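Long-range contact in alginate lyase, family PL7 (Zobellia galactanivorans, PDB 4BE3), which probably cleaves alginate by beta-elimination as an exolytic polysaccharide lyase, removing sugar units from the ends of the chains: residues Gly108-Asp113 and Glu252-Lys257. Residues are numbered along the deposited sequence; the frame is centred on the assembly and turned at random.
Sequences GQIHSD and EIQYFK. With SRT (S,R meso-tartaric acid), chain C.
His-111 on one strand faces Tyr-255 and Lys-257 on its antiparallel neighbour, and the three line part of the pocket in which meso-tartaric acid is bound. His-111 and Tyr-255 are a hydrogen-bonded pair whose side chains rise together: His-111 N reaches Tyr-255 O at 2.8 Å, almost straight (170°), and Tyr-255 N returns to His-111 O. Their rings form an offset edge-to-face pair, planes at 66°, with CD2 of the His-111 imidazole 3.2 Å from Tyr-255 OH. Tyrosine suits this place because it offers a flat face to the imidazole edge and a terminal hydroxyl that hydrogen-bonds to tartrate O2 (2.6 Å) and to a water that donates to Asp-113 OD1. Tartrate O11 lies over the centre of the imidazole, while Glu-119 OE2 hydrogen-bonds to His-111 ND1, which should help to hold the ring's rotation. Lysine suits position 257 because its chain is long: lying beside Gln-109 and bending at chi3 (77°), Lys-257 hydrogen-bonds through NZ to tartrate O11 (3.0 Å) and tartrate O3 (3.1 Å). Glu-67 forms a salt bridge with NZ, and nearby Arg-65 may add to the positive field that would favour a carboxylate ligand.

This is the concave sheet of the beta-jelly roll of PL7 lyases, and alternation along its strands sends Ile-110 and Phe-256 to the face opposite the pocket. There Ile-110 CG1 packs 3.5 Å from Phe-256 CE1, and both side chains, with no polar group to satisfy, suit the sandwich interior, touching Ile-191 of the second sheet. Where strand 104-112 ends, Asp-113 N bonds to Ile-253 O, and Glu-252 OE1 (2.7 Å from Ser-112 OG) and Glu-114 O both lie within reach of the one Ser-112 hydroxyl proton.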
loop_
_atom_site.group_PDB
_atom_site.type_symbol
_atom_site.label_atom_id
_atom_site.label_comp_id
_atom_site.label_asym_id
_atom_site.label_seq_id
_atom_site.Cartn_x
_atom_site.Cartn_y
_atom_site.Cartn_z
ATOM N N GLY A 108 -2.832 -7.022 18.559
ATOM C CA GLY A 108 -2.597 -6.286 17.250
ATOM C C GLY A 108 -1.196 -5.781 17.162
ATOM O O GLY A 108 -0.552 -5.533 18.239
ATOM N N GLN A 109 -0.591 -5.713 15.957
ATOM C CA GLN A 109 0.742 -5.234 15.887
ATOM C C GLN A 109 0.967 -4.624 14.499
ATOM O O GLN A 109 0.149 -4.888 13.581
ATOM C CB GLN A 109 1.780 -6.362 15.919
ATOM C CG GLN A 109 1.435 -7.668 16.333
ATOM C CD GLN A 109 2.599 -8.675 16.200
ATOM O OE1 GLN A 109 2.380 -9.857 16.329
ATOM N NE2 GLN A 109 3.782 -8.203 15.904
ATOM N N ILE A 110 2.047 -3.833 14.419
ATOM C CA ILE A 110 2.683 -3.573 13.092
ATOM C C ILE A 110 3.994 -4.378 13.221
ATOM O O ILE A 110 4.736 -4.191 14.222
ATOM C CB ILE A 110 3.002 -2.092 12.893
ATOM C CG1 ILE A 110 1.607 -1.379 12.807
ATOM C CG2 ILE A 110 3.915 -1.970 11.602
ATOM C CD1 ILE A 110 1.796 0.117 12.796
ATOM N N HIS A 111 4.290 -5.244 12.210
ATOM C CA HIS A 111 5.543 -5.975 12.240
ATOM C C HIS A 111 6.352 -5.632 11.020
ATOM O O HIS A 111 5.787 -5.559 9.899
ATOM C CB HIS A 111 5.114 -7.435 12.230
ATOM C CG HIS A 111 6.252 -8.394 12.186
ATOM N ND1 HIS A 111 6.988 -8.655 13.267
ATOM C CD2 HIS A 111 6.812 -9.094 11.136
ATOM C CE1 HIS A 111 8.028 -9.521 12.927
ATOM N NE2 HIS A 111 7.897 -9.804 11.632
ATOM N N SER A 112 7.664 -5.440 11.193
ATOM C CA SER A 112 8.479 -5.037 10.022
ATOM C C SER A 112 8.786 -6.381 9.266
ATOM O O SER A 112 9.094 -7.476 9.836
ATOM C CB SER A 112 9.709 -4.204 10.571
ATOM O OG SER A 112 10.649 -4.358 9.424
ATOM N N ASP A 113 8.813 -6.305 7.903
ATOM C CA ASP A 113 9.052 -7.506 7.079
ATOM C C ASP A 113 10.563 -7.604 6.754
ATOM O O ASP A 113 10.978 -8.560 6.076
ATOM C CB ASP A 113 8.251 -7.397 5.759
ATOM C CG ASP A 113 8.303 -8.721 4.981
ATOM O OD1 ASP A 113 8.046 -9.759 5.617
ATOM O OD2 ASP A 113 8.607 -8.698 3.772
ATOM N N GLU A 252 10.895 1.489 5.939
ATOM C CA GLU A 252 11.014 0.042 6.253
ATOM C C GLU A 252 9.685 -0.645 6.012
ATOM O O GLU A 252 8.578 -0.272 6.609
ATOM C CB GLU A 252 11.484 -0.210 7.752
ATOM C CG GLU A 252 12.191 -1.579 7.733
ATOM C CD GLU A 252 12.966 -1.788 8.963
ATOM O OE1 GLU A 252 12.281 -2.222 9.990
ATOM O OE2 GLU A 252 14.180 -1.470 8.976
ATOM N N ILE A 253 9.717 -1.722 5.218
ATOM C CA ILE A 253 8.422 -2.332 4.857
ATOM C C ILE A 253 7.805 -3.074 6.047
ATOM O O ILE A 253 8.497 -3.792 6.755
ATOM C CB ILE A 253 8.608 -3.325 3.729
ATOM C CG1 ILE A 253 8.986 -2.464 2.403
ATOM C CG2 ILE A 253 7.346 -4.127 3.395
ATOM C CD1 ILE A 253 9.676 -3.333 1.313
ATOM N N GLN A 254 6.507 -2.867 6.228
ATOM C CA GLN A 254 5.778 -3.552 7.352
ATOM C C GLN A 254 4.387 -3.881 7.061
ATOM O O GLN A 254 3.926 -3.682 5.896
ATOM C CB GLN A 254 5.732 -2.683 8.462
ATOM C CG GLN A 254 5.231 -1.380 8.248
ATOM C CD GLN A 254 6.218 -0.654 9.167
ATOM O OE1 GLN A 254 7.520 -1.047 9.389
ATOM N NE2 GLN A 254 5.609 0.251 9.877
ATOM N N TYR A 255 3.723 -4.569 8.012
ATOM C CA TYR A 255 2.383 -4.957 7.771
ATOM C C TYR A 255 1.653 -5.179 9.086
ATOM O O TYR A 255 2.333 -5.329 10.140
ATOM C CB TYR A 255 2.290 -6.239 6.915
ATOM C CG TYR A 255 3.069 -7.415 7.475
ATOM C CD1 TYR A 255 4.396 -7.609 7.102
ATOM C CD2 TYR A 255 2.449 -8.378 8.324
ATOM C CE1 TYR A 255 5.101 -8.738 7.549
ATOM C CE2 TYR A 255 3.144 -9.482 8.788
ATOM C CZ TYR A 255 4.477 -9.647 8.413
ATOM O OH TYR A 255 5.207 -10.728 8.845
ATOM N N PHE A 256 0.350 -5.127 9.050
ATOM C CA PHE A 256 -0.415 -5.377 10.312
ATOM C C PHE A 256 -0.529 -6.799 10.628
ATOM O O PHE A 256 -0.495 -7.691 9.739
ATOM C CB PHE A 256 -1.871 -4.853 10.211
ATOM C CG PHE A 256 -1.944 -3.339 10.202
ATOM C CD1 PHE A 256 -1.548 -2.666 11.310
ATOM C CD2 PHE A 256 -2.441 -2.588 9.089
ATOM C CE1 PHE A 256 -1.649 -1.251 11.414
ATOM C CE2 PHE A 256 -2.641 -1.167 9.166
ATOM C CZ PHE A 256 -2.152 -0.482 10.320
ATOM N N LYS A 257 -0.709 -7.129 11.939
ATOM C CA LYS A 257 -1.099 -8.477 12.364
ATOM C C LYS A 257 -2.160 -8.367 13.453
ATOM O O LYS A 257 -2.241 -7.333 14.153
ATOM C CB LYS A 257 0.125 -9.209 13.013
ATOM C CG LYS A 257 1.324 -9.234 12.023
ATOM C CD LYS A 257 2.390 -10.300 12.480
ATOM C CE LYS A 257 1.731 -11.629 12.040
ATOM N NZ LYS A 257 2.305 -12.833 12.695
HETATM O O1 SRT C . 7.118 -12.881 12.909
HETATM O O11 SRT C . 5.104 -11.758 12.895
HETATM C C1 SRT C . 5.954 -12.588 12.516
HETATM C C2 SRT C . 5.239 -13.370 11.469
HETATM O O2 SRT C . 4.545 -12.652 10.425
HETATM C C3 SRT C . 5.434 -14.865 11.459
HETATM O O3 SRT C . 4.431 -15.007 12.373
HETATM C C4 SRT C . 5.279 -15.598 10.203
HETATM O O4 SRT C . 4.289 -16.282 9.974
HETATM O O41 SRT C . 6.079 -15.414 9.287
HETATM O O HOH W 1 7.633 -11.068 7.875
#